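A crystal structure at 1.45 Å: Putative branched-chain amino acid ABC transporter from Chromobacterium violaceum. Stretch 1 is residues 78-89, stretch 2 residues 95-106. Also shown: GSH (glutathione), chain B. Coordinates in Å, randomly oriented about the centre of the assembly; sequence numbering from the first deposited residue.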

# COMPACT_ATOMS: atom_id res chain seq x y z
N SER A 78 -9.30 -14.31 19.10
CA SER A 78 -9.17 -13.62 20.40
C SER A 78 -9.41 -12.10 20.32
O SER A 78 -9.46 -11.41 21.36
CB SER A 78 -7.80 -13.96 21.03
OG SER A 78 -7.65 -15.37 21.08
N VAL A 79 -9.62 -11.61 19.11
CA VAL A 79 -9.76 -10.15 18.90
C VAL A 79 -11.03 -9.65 19.55
O VAL A 79 -12.16 -10.14 19.27
CB VAL A 79 -9.66 -9.74 17.41
CG1 VAL A 79 -10.17 -8.31 17.17
CG2 VAL A 79 -8.20 -9.85 16.98
N THR A 80 -10.84 -8.75 20.51
CA THR A 80 -11.99 -8.22 21.27
C THR A 80 -12.08 -6.70 21.32
O THR A 80 -13.08 -6.18 21.77
CB THR A 80 -11.94 -8.69 22.71
OG1 THR A 80 -10.69 -8.29 23.27
CG2 THR A 80 -12.12 -10.21 22.80
N VAL A 81 -11.03 -6.02 20.89
CA VAL A 81 -11.10 -4.58 20.65
C VAL A 81 -10.74 -4.33 19.17
O VAL A 81 -10.13 -5.19 18.52
CB VAL A 81 -10.16 -3.78 21.57
CG1 VAL A 81 -10.45 -4.05 23.01
CG2 VAL A 81 -8.67 -4.00 21.23
N PRO A 82 -11.18 -3.19 18.61
CA PRO A 82 -10.88 -2.91 17.23
C PRO A 82 -9.41 -3.08 16.99
O PRO A 82 -8.62 -2.51 17.75
CB PRO A 82 -11.36 -1.49 17.04
CG PRO A 82 -12.41 -1.29 18.06
CD PRO A 82 -11.91 -2.07 19.25
N THR A 83 -9.05 -3.89 15.99
CA THR A 83 -7.66 -4.23 15.77
C THR A 83 -7.32 -4.04 14.32
O THR A 83 -7.98 -4.57 13.44
CB THR A 83 -7.44 -5.67 16.24
OG1 THR A 83 -7.75 -5.72 17.62
CG2 THR A 83 -6.04 -6.13 16.04
N LEU A 84 -6.30 -3.20 14.11
CA LEU A 84 -5.86 -2.85 12.77
C LEU A 84 -4.60 -3.61 12.44
O LEU A 84 -3.47 -3.14 12.70
CB LEU A 84 -5.63 -1.33 12.67
CG LEU A 84 -5.37 -0.88 11.25
CD1 LEU A 84 -6.57 -0.96 10.34
CD2 LEU A 84 -4.85 0.55 11.36
N ALA A 85 -4.77 -4.79 11.86
CA ALA A 85 -3.64 -5.54 11.33
C ALA A 85 -3.00 -4.83 10.13
O ALA A 85 -3.65 -4.11 9.38
CB ALA A 85 -4.06 -6.96 10.96
N LEU A 86 -1.70 -5.06 9.96
CA LEU A 86 -0.98 -4.37 8.89
C LEU A 86 -0.57 -5.33 7.80
O LEU A 86 0.46 -5.14 7.14
CB LEU A 86 0.21 -3.61 9.48
CG LEU A 86 -0.15 -2.51 10.51
CD1 LEU A 86 1.12 -1.80 11.02
CD2 LEU A 86 -1.09 -1.49 9.89
N ASN A 87 -1.38 -6.36 7.64
CA ASN A 87 -1.28 -7.27 6.51
C ASN A 87 -2.70 -7.75 6.23
O ASN A 87 -3.60 -7.48 7.00
CB ASN A 87 -0.31 -8.43 6.80
CG ASN A 87 0.06 -9.18 5.54
OD1 ASN A 87 -0.75 -9.93 4.95
ND2 ASN A 87 1.25 -8.93 5.07
N SER A 88 -2.89 -8.45 5.11
CA SER A 88 -4.19 -9.03 4.78
C SER A 88 -4.56 -9.99 5.85
O SER A 88 -3.69 -10.70 6.37
CB SER A 88 -4.11 -9.79 3.47
OG SER A 88 -3.72 -8.92 2.43
N VAL A 89 -5.83 -10.04 6.20
CA VAL A 89 -6.32 -11.18 6.93
C VAL A 89 -6.43 -12.26 5.86
O VAL A 89 -7.21 -12.11 4.92
CB VAL A 89 -7.63 -10.90 7.74
CG1 VAL A 89 -7.49 -9.59 8.50
CG2 VAL A 89 -8.91 -10.98 6.89
N ALA A 95 -13.20 -15.22 10.75
CA ALA A 95 -14.00 -14.01 10.63
C ALA A 95 -14.17 -13.39 12.02
O ALA A 95 -14.43 -14.10 13.02
CB ALA A 95 -15.34 -14.31 10.02
N ASN A 96 -14.07 -12.08 12.06
CA ASN A 96 -14.13 -11.30 13.30
C ASN A 96 -14.35 -9.84 12.95
O ASN A 96 -13.52 -9.22 12.30
CB ASN A 96 -12.88 -11.46 14.16
CG ASN A 96 -13.06 -10.87 15.56
OD1 ASN A 96 -13.69 -9.83 15.73
ND2 ASN A 96 -12.48 -11.52 16.55
N PRO A 97 -15.48 -9.27 13.37
CA PRO A 97 -15.87 -7.96 12.84
C PRO A 97 -15.11 -6.80 13.42
O PRO A 97 -15.24 -5.68 12.89
CB PRO A 97 -17.37 -7.87 13.20
CG PRO A 97 -17.51 -8.75 14.38
CD PRO A 97 -16.63 -9.91 14.06
N LYS A 98 -14.30 -7.05 14.45
CA LYS A 98 -13.44 -6.04 15.02
C LYS A 98 -12.04 -6.08 14.46
O LYS A 98 -11.23 -5.28 14.87
CB LYS A 98 -13.34 -6.22 16.53
CG LYS A 98 -14.65 -5.99 17.25
CD LYS A 98 -14.38 -6.11 18.74
CE LYS A 98 -14.87 -4.90 19.50
NZ LYS A 98 -16.24 -5.16 19.99
N LEU A 99 -11.78 -7.02 13.55
CA LEU A 99 -10.47 -7.14 12.91
C LEU A 99 -10.48 -6.53 11.52
O LEU A 99 -11.20 -6.95 10.65
CB LEU A 99 -10.05 -8.62 12.85
CG LEU A 99 -8.66 -8.90 12.25
CD1 LEU A 99 -7.59 -8.07 12.98
CD2 LEU A 99 -8.32 -10.38 12.23
N TYR A 100 -9.55 -5.54 11.34
CA TYR A 100 -9.48 -4.74 10.12
C TYR A 100 -8.04 -4.84 9.61
O TYR A 100 -7.16 -5.31 10.31
CB TYR A 100 -9.79 -3.25 10.42
CG TYR A 100 -11.17 -3.03 11.03
CD1 TYR A 100 -12.25 -2.78 10.22
CD2 TYR A 100 -11.35 -3.02 12.41
CE1 TYR A 100 -13.54 -2.62 10.77
CE2 TYR A 100 -12.62 -2.83 12.97
CZ TYR A 100 -13.69 -2.62 12.15
OH TYR A 100 -14.96 -2.42 12.69
N SER A 101 -7.83 -4.40 8.37
CA SER A 101 -6.49 -4.42 7.76
C SER A 101 -6.21 -3.07 7.12
O SER A 101 -7.08 -2.50 6.50
CB SER A 101 -6.38 -5.51 6.68
OG SER A 101 -5.14 -5.43 5.98
N LEU A 102 -4.97 -2.60 7.25
CA LEU A 102 -4.42 -1.53 6.39
C LEU A 102 -3.07 -2.03 5.92
O LEU A 102 -2.27 -2.38 6.73
CB LEU A 102 -4.21 -0.23 7.15
CG LEU A 102 -3.56 0.91 6.35
CD1 LEU A 102 -4.40 1.37 5.16
CD2 LEU A 102 -3.26 2.10 7.23
N SER A 103 -2.88 -2.05 4.62
CA SER A 103 -1.63 -2.58 4.05
C SER A 103 -1.32 -1.89 2.73
O SER A 103 -2.09 -1.05 2.25
CB SER A 103 -1.76 -4.11 3.84
OG SER A 103 -2.57 -4.42 2.72
N LEU A 104 -0.19 -2.25 2.14
CA LEU A 104 0.23 -1.67 0.87
C LEU A 104 0.01 -2.64 -0.28
O LEU A 104 0.75 -2.63 -1.25
CB LEU A 104 1.71 -1.26 0.98
CG LEU A 104 1.98 -0.33 2.15
CD1 LEU A 104 3.46 0.02 2.19
CD2 LEU A 104 1.10 0.93 2.11
N ILE A 105 -1.05 -3.44 -0.22
CA ILE A 105 -1.26 -4.50 -1.24
C ILE A 105 -1.19 -3.99 -2.66
O ILE A 105 -1.94 -3.08 -3.07
CB ILE A 105 -2.61 -5.25 -1.09
CG1 ILE A 105 -3.79 -4.29 -0.92
CG2 ILE A 105 -2.54 -6.23 0.04
CD1 ILE A 105 -5.12 -5.01 -1.14
N VAL A 106 -0.33 -4.60 -3.44
CA VAL A 106 -0.03 -4.10 -4.75
C VAL A 106 -1.16 -4.17 -5.74
O VAL A 106 -1.26 -3.31 -6.62
CB VAL A 106 1.21 -4.78 -5.29
CG1 VAL A 106 2.35 -4.52 -4.30
CG2 VAL A 106 0.96 -6.28 -5.55
N1 GSH B . -2.26 -12.16 -0.79
CA1 GSH B . -0.99 -12.00 -1.47
C1 GSH B . -0.88 -12.90 -2.69
O11 GSH B . -1.75 -12.86 -3.60
O12 GSH B . 0.12 -13.65 -2.78
CB1 GSH B . 0.17 -12.28 -0.51
CG1 GSH B . 0.15 -11.41 0.75
CD1 GSH B . 0.33 -9.96 0.41
OE1 GSH B . 0.32 -9.63 -0.77
N2 GSH B . 0.51 -9.15 1.47
CA2 GSH B . 0.72 -7.69 1.41
C2 GSH B . 2.15 -7.38 1.76
O2 GSH B . 2.87 -8.31 1.37
CB2 GSH B . -0.25 -7.00 2.34
SG2 GSH B . -1.70 -8.03 2.59
N3 GSH B . 2.62 -6.26 2.41
CA3 GSH B . 1.97 -4.97 2.80
C3 GSH B . 2.24 -4.46 4.22
O31 GSH B . 2.25 -3.21 4.46
O32 GSH B . 2.44 -5.30 5.12

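The two stretches pair in parallel, with Thr83, Leu84 and Ala85 beside Leu99, Tyr100 and Ser101, and bury 803 Å² between them. At the start of stretch 2, Ala95 and Pro97 make no contact with stretch 1, but Asn96 turns its side chain toward it. Its ND2 donates a hydrogen bond to Val79 O (3.1 Å), while its OD1 accepts one from Lys98 N (3.1 Å). The carboxamide thus links the two segments that lead into the strands and also braces the type I turn from Asn96 to Leu99, which is closed by Leu99 N to Asn96 O (3.1 Å).

Lys98 lays its aliphatic chain over stretch 1, with CE 3.2 Å from Thr80 O and CB 3.9 Å from Val79 CG1; a long, flexible side chain suits this exposed position. Its carbonyl opens the ladder, accepting a hydrogen bond from Thr83 N (2.8 Å). Leu99, buried, shares a face of the sheet with Thr83 and Ala85. Its CD1 lies 4.2 Å from Ala85 CB and its CD2 3.9 Å from Val89 CG1, so the branched side chain fills space beside the small alanine.

Tyr100 carries the ladder on through both backbone polar atoms: its N donates to Thr83 O (2.8 Å), and its O accepts from Ala85 N (2.9 Å). On its face of the sheet, Tyr100 CB packs against Leu84 CD1 (4.0 Å). Ser101 points to the opposite face, where its OG donates to Asn87 O (2.8 Å), giving the buried hydroxyl a partner beyond the paired strand.

Leu102 N completes the ladder by donating to Ala85 O (2.9 Å), and Leu102 CB contacts Leu84 CD1 (4.0 Å). A CA-H...O contact joins Leu86 CA to Leu102 O (3.2 Å). Beyond this the stretches loosen: Ser103 CB remains 4.1 Å from Leu86 O, Leu104 makes no contact with stretch 1, and Ile105 CG2 reaches Ser88 OG at 3.8 Å.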